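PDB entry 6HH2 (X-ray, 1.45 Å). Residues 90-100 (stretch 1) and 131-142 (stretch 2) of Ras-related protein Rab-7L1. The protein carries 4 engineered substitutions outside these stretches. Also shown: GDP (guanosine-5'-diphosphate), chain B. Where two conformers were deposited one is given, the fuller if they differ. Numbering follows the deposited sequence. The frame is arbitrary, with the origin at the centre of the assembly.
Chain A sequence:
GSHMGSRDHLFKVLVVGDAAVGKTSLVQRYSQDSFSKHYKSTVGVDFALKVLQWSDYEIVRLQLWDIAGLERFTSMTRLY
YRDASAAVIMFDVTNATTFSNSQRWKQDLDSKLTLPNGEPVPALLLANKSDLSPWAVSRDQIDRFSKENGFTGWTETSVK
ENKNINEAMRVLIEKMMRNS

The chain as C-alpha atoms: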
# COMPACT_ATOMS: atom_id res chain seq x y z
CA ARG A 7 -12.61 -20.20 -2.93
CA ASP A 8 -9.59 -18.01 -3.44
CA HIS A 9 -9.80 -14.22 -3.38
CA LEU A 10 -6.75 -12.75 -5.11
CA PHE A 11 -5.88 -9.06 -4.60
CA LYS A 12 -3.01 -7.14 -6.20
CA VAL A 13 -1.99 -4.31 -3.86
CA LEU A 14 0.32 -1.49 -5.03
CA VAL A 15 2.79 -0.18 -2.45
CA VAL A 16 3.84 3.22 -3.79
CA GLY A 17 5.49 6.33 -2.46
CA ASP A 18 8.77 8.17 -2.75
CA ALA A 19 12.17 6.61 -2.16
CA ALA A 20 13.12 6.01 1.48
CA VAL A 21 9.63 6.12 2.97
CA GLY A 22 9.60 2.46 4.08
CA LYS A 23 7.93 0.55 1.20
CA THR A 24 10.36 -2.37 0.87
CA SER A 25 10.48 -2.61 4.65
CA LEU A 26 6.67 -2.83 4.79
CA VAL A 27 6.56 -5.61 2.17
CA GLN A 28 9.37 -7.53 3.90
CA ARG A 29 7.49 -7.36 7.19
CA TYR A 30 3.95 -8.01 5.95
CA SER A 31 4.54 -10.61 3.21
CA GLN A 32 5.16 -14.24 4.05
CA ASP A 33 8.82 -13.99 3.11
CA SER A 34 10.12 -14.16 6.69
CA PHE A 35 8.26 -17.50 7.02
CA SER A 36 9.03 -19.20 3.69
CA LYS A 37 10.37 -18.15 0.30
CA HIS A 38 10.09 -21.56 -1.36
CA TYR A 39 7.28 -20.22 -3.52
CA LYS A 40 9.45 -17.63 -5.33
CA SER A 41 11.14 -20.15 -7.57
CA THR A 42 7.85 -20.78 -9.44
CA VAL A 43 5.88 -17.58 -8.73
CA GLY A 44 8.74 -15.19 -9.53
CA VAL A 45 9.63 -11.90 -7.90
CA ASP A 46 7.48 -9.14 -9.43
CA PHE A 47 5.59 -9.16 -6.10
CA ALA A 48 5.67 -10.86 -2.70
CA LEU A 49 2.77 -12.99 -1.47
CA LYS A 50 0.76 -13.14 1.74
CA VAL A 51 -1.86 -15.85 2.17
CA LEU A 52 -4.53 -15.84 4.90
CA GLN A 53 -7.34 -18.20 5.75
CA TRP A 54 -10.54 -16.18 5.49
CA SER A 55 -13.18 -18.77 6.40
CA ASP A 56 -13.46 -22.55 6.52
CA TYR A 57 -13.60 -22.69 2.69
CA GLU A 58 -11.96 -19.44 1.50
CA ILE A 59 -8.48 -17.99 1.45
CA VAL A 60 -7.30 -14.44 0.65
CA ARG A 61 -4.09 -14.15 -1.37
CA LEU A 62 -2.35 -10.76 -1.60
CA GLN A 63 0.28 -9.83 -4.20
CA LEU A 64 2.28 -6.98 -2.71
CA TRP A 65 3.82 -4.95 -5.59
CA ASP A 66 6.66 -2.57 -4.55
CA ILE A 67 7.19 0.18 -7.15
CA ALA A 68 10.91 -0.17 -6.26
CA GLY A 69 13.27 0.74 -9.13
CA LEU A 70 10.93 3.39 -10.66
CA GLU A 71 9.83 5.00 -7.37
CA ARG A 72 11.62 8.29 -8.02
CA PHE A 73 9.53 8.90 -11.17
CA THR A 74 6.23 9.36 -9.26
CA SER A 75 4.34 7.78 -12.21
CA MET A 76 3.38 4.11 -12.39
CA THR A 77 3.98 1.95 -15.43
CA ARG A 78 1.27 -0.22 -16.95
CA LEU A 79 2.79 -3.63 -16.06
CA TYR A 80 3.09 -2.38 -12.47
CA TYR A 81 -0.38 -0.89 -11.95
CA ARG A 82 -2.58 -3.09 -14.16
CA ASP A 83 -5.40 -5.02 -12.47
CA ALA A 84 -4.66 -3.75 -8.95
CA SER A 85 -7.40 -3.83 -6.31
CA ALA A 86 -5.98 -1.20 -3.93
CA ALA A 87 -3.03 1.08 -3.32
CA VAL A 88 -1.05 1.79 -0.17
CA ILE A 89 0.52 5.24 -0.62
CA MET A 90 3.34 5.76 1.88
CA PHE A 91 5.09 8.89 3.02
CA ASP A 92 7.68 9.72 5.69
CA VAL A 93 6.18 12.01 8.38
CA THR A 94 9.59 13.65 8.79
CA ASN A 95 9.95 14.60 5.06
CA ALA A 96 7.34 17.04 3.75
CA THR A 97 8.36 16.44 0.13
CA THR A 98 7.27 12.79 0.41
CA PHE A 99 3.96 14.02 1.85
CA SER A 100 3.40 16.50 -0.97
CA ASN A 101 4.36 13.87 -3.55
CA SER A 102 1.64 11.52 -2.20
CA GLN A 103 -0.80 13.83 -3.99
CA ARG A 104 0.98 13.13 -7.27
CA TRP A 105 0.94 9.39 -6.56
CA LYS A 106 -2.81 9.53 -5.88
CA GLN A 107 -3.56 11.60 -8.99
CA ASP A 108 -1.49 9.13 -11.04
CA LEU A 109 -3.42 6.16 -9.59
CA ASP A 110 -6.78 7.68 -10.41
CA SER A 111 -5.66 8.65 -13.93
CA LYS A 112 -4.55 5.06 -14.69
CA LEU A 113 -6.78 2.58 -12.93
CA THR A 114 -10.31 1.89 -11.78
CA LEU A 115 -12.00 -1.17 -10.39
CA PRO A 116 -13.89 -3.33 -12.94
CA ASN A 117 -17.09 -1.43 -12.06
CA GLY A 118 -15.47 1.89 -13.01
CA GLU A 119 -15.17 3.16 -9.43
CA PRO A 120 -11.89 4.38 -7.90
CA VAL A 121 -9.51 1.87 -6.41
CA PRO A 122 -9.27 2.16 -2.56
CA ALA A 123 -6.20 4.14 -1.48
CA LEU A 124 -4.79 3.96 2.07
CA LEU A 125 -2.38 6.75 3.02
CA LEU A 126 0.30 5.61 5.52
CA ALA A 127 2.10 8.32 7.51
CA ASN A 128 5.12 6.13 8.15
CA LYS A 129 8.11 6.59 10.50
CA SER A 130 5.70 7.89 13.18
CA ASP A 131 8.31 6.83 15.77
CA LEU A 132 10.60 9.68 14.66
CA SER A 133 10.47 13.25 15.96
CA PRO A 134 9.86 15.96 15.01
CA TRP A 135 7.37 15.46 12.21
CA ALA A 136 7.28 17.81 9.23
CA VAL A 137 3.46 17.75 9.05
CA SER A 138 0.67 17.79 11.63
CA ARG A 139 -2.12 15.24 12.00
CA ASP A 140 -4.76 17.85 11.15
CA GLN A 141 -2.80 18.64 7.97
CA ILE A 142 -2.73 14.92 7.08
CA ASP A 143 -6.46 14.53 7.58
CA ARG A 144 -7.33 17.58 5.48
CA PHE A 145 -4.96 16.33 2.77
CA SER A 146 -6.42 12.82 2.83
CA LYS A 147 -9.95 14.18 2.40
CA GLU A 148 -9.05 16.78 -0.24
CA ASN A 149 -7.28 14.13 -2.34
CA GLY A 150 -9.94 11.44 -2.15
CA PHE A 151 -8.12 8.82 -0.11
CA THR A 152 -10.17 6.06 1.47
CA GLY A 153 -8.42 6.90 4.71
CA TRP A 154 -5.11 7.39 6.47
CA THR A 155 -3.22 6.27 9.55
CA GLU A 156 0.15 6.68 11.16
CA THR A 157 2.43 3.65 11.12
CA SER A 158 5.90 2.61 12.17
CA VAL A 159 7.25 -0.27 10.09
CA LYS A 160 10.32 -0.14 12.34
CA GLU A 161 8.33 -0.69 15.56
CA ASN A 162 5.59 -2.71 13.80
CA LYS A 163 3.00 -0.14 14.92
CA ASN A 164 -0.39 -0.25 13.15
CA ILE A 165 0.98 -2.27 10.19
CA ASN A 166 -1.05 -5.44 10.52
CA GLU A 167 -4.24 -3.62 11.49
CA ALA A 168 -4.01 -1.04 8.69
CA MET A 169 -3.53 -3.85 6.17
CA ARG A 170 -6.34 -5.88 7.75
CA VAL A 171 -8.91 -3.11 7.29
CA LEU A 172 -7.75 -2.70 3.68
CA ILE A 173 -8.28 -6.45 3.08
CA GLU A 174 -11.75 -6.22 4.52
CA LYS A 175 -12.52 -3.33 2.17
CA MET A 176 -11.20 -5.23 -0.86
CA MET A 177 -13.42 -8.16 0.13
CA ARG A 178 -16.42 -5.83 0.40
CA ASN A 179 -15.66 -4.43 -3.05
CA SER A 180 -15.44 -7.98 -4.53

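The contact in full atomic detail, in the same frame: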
# COMPACT_ATOMS: atom_id res chain seq x y z
N MET A 90 2.55 5.52 0.68
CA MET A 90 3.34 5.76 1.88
C MET A 90 4.11 7.05 1.78
O MET A 90 4.60 7.38 0.70
CB MET A 90 4.34 4.62 2.15
CG MET A 90 3.67 3.28 2.31
SD MET A 90 4.83 1.95 2.74
CE MET A 90 5.94 2.76 3.95
N PHE A 91 4.19 7.77 2.88
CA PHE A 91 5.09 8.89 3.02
C PHE A 91 5.84 8.80 4.35
O PHE A 91 5.50 8.02 5.24
CB PHE A 91 4.40 10.25 2.75
CG PHE A 91 3.52 10.73 3.85
CD1 PHE A 91 2.18 10.27 3.95
CD2 PHE A 91 4.02 11.62 4.81
CE1 PHE A 91 1.38 10.72 5.00
CE2 PHE A 91 3.21 12.09 5.85
CZ PHE A 91 1.88 11.66 5.93
N ASP A 92 6.89 9.59 4.46
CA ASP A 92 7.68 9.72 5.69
C ASP A 92 7.24 10.99 6.41
O ASP A 92 7.37 12.10 5.87
CB ASP A 92 9.15 9.79 5.23
CG ASP A 92 10.16 10.05 6.37
OD1 ASP A 92 9.78 10.35 7.52
OD2 ASP A 92 11.37 10.02 6.03
N VAL A 93 6.66 10.83 7.63
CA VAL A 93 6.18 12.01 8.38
C VAL A 93 7.22 13.10 8.61
O VAL A 93 6.87 14.26 8.85
CB VAL A 93 5.54 11.64 9.73
CG1 VAL A 93 4.26 10.90 9.53
CG2 VAL A 93 6.53 10.89 10.65
N THR A 94 8.50 12.75 8.52
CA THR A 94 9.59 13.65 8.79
C THR A 94 10.07 14.37 7.53
O THR A 94 10.92 15.26 7.62
CB THR A 94 10.58 12.67 9.39
OG1 THR A 94 11.37 11.99 8.42
CG2 THR A 94 10.13 11.95 10.58
N ASN A 95 9.49 14.06 6.35
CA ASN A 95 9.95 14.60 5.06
C ASN A 95 8.74 15.15 4.29
O ASN A 95 8.00 14.40 3.66
CB ASN A 95 10.70 13.54 4.26
CG ASN A 95 11.32 14.10 3.01
OD1 ASN A 95 10.82 15.06 2.47
ND2 ASN A 95 12.42 13.52 2.56
N ALA A 96 8.55 16.47 4.34
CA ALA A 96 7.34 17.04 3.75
C ALA A 96 7.28 16.86 2.24
O ALA A 96 6.18 16.86 1.67
CB ALA A 96 7.22 18.52 4.13
N THR A 97 8.42 16.68 1.57
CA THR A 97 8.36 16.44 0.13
C THR A 97 7.68 15.11 -0.18
O THR A 97 6.96 15.00 -1.19
CB THR A 97 9.77 16.43 -0.48
OG1 THR A 97 10.36 17.71 -0.23
CG2 THR A 97 9.67 16.19 -1.96
N THR A 98 7.92 14.09 0.65
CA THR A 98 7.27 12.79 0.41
C THR A 98 5.78 12.87 0.69
O THR A 98 4.98 12.19 0.03
CB THR A 98 7.91 11.68 1.26
OG1 THR A 98 7.56 11.81 2.66
CG2 THR A 98 9.46 11.63 1.09
N PHE A 99 5.39 13.78 1.58
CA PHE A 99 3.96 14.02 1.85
C PHE A 99 3.31 14.69 0.65
O PHE A 99 2.31 14.20 0.10
CB PHE A 99 3.84 14.89 3.08
CG PHE A 99 2.40 15.33 3.42
CD1 PHE A 99 1.39 14.39 3.76
CD2 PHE A 99 2.07 16.70 3.41
CE1 PHE A 99 0.10 14.85 4.10
CE2 PHE A 99 0.79 17.13 3.78
CZ PHE A 99 -0.17 16.20 4.09
N SER A 100 3.90 15.82 0.22
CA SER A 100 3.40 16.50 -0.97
C SER A 100 3.33 15.56 -2.17
O SER A 100 2.34 15.58 -2.93
CB SER A 100 4.33 17.69 -1.27
OG SER A 100 3.88 18.42 -2.39
N ASP A 131 7.43 6.92 14.61
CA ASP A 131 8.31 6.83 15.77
C ASP A 131 9.36 7.94 15.81
O ASP A 131 9.98 8.15 16.85
CB ASP A 131 9.06 5.48 15.74
CG ASP A 131 9.83 5.25 14.44
OD1 ASP A 131 9.16 4.94 13.43
OD2 ASP A 131 11.09 5.31 14.50
N LEU A 132 9.61 8.62 14.69
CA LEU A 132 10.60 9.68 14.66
C LEU A 132 10.00 11.01 15.11
O LEU A 132 8.79 11.20 15.16
CB LEU A 132 11.21 9.83 13.26
CG LEU A 132 11.94 8.59 12.77
CD1 LEU A 132 12.44 8.85 11.35
CD2 LEU A 132 13.07 8.20 13.70
N SER A 133 10.89 11.94 15.47
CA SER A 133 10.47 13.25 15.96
C SER A 133 11.58 14.24 15.61
O SER A 133 12.76 13.88 15.71
CB SER A 133 10.28 13.18 17.48
OG SER A 133 9.74 14.39 17.98
N PRO A 134 11.23 15.47 15.18
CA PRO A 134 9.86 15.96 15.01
C PRO A 134 9.28 15.58 13.65
O PRO A 134 10.02 15.28 12.71
CB PRO A 134 10.03 17.49 15.06
CG PRO A 134 11.36 17.70 14.42
CD PRO A 134 12.23 16.51 14.84
N TRP A 135 7.97 15.63 13.52
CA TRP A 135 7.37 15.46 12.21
C TRP A 135 7.40 16.78 11.43
O TRP A 135 7.52 17.87 12.00
CB TRP A 135 5.91 15.06 12.38
CG TRP A 135 5.64 13.72 13.01
CD1 TRP A 135 6.50 12.89 13.68
CD2 TRP A 135 4.38 13.06 12.99
NE1 TRP A 135 5.84 11.77 14.11
CE2 TRP A 135 4.53 11.84 13.69
CE3 TRP A 135 3.14 13.39 12.44
CZ2 TRP A 135 3.46 10.95 13.87
CZ3 TRP A 135 2.09 12.50 12.61
CH2 TRP A 135 2.26 11.29 13.31
N ALA A 136 7.30 16.66 10.11
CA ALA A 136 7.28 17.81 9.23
C ALA A 136 5.87 18.23 8.85
O ALA A 136 5.70 19.23 8.15
CB ALA A 136 8.09 17.51 7.95
N VAL A 137 4.86 17.46 9.28
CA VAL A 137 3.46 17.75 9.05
C VAL A 137 2.72 17.47 10.35
O VAL A 137 3.19 16.72 11.22
CB VAL A 137 2.86 16.88 7.92
CG1 VAL A 137 3.61 17.17 6.60
CG2 VAL A 137 2.96 15.39 8.26
N SER A 138 1.53 18.06 10.49
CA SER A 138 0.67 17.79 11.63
C SER A 138 -0.43 16.80 11.25
O SER A 138 -0.77 16.63 10.09
CB SER A 138 0.01 19.08 12.12
OG SER A 138 -0.91 19.58 11.14
N ARG A 139 -1.06 16.20 12.28
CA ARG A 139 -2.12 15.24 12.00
C ARG A 139 -3.32 15.92 11.35
O ARG A 139 -3.96 15.35 10.46
CB ARG A 139 -2.52 14.51 13.28
CG ARG A 139 -1.45 13.53 13.77
CD ARG A 139 -1.73 13.04 15.22
NE ARG A 139 -0.76 12.01 15.65
CZ ARG A 139 0.38 12.29 16.27
NH1 ARG A 139 0.71 13.56 16.52
NH2 ARG A 139 1.20 11.32 16.65
N ASP A 140 -3.65 17.14 11.79
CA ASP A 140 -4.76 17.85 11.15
C ASP A 140 -4.46 18.12 9.69
O ASP A 140 -5.34 17.99 8.83
CB ASP A 140 -5.10 19.14 11.90
CG ASP A 140 -5.88 18.90 13.21
OD1 ASP A 140 -6.35 17.75 13.45
OD2 ASP A 140 -6.01 19.85 14.01
N GLN A 141 -3.21 18.52 9.49
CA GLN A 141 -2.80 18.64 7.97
C GLN A 141 -2.97 17.27 7.16
O GLN A 141 -3.42 17.22 6.00
CB GLN A 141 -1.32 19.06 7.90
CG GLN A 141 -1.04 20.57 7.92
CD GLN A 141 0.47 20.85 7.95
OE1 GLN A 141 1.27 19.95 8.25
NE2 GLN A 141 0.87 22.08 7.60
N ILE A 142 -2.57 16.19 7.79
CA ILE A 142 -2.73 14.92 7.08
C ILE A 142 -4.19 14.63 6.79
O ILE A 142 -4.55 14.19 5.69
CB ILE A 142 -2.08 13.78 7.86
CG1 ILE A 142 -0.58 14.05 8.02
CG2 ILE A 142 -2.26 12.48 7.10
CD1 ILE A 142 0.07 13.12 9.03
PB GDP B . 11.85 2.45 0.39
O1B GDP B . 10.56 3.17 0.38
O2B GDP B . 12.97 3.18 -0.28
O3B GDP B . 11.75 1.00 -0.07
O3A GDP B . 12.28 2.45 1.97
PA GDP B . 13.00 1.30 2.81
O1A GDP B . 12.04 0.22 3.22
O2A GDP B . 14.26 0.88 2.06
O5' GDP B . 13.43 2.09 4.13
C5' GDP B . 14.33 3.18 4.09
C4' GDP B . 14.97 3.36 5.46
O4' GDP B . 13.92 3.77 6.40
C3' GDP B . 15.49 2.04 5.98
O3' GDP B . 16.68 2.36 6.72
C2' GDP B . 14.40 1.56 6.92
O2' GDP B . 14.95 0.76 7.96
C1' GDP B . 13.91 2.87 7.47
N9 GDP B . 12.52 2.79 7.93
C8 GDP B . 11.48 2.19 7.28
N7 GDP B . 10.32 2.33 7.99
C5 GDP B . 10.65 3.04 9.10
C6 GDP B . 9.92 3.53 10.27
O6 GDP B . 8.71 3.30 10.42
N1 GDP B . 10.63 4.23 11.16
C2 GDP B . 11.95 4.49 11.10
N2 GDP B . 12.60 5.20 12.10
N3 GDP B . 12.68 4.03 10.05
C4 GDP B . 12.06 3.33 9.08

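Stretch 1 leaves a strand at Asp92, passes through a type I turn from Asp92 to Asn95 and enters a helix at Ala96; stretch 2 runs as a loop beside the turn before starting its own helix at Arg139. Phe91, the first residue to make contact, points toward stretch 2 and is buried. Its ring edge meets aliphatic carbon, CZ lying 3.9 Å from Ile142 CD1 and CE2 4.1 Å from Val137 CG2. Asp92 steadies the turn instead: its OD1 accepts from Thr94 N (2.9 Å) and from Thr94 OG1 (2.5 Å, very short).

Val93 makes the central contact. Its carbonyl O accepts the one hydrogen bond between the stretches, from Ala136 N at 2.7 Å and nearly linear at 170°. Its side chain sets CG2 over the face of Trp135, 3.5 Å from the centroid of the five-membered ring, where a methyl suits the electron-rich indole. Thr94 turns its CA-to-CB bond away, yet its CG2 still reaches Leu132 CB at 3.6 Å.

Asn95 caps the helix through a weak bond from Thr97 N to OD1 (3.0 Å). Small side chains then allow close approach, with Ala96 CB 4.0 Å from Ala136 CB. Finally, Phe99 extends the apolar patch, its CD2 3.6 Å from Val137 CG1 and its CE1 4.1 Å from Ile142 CG1.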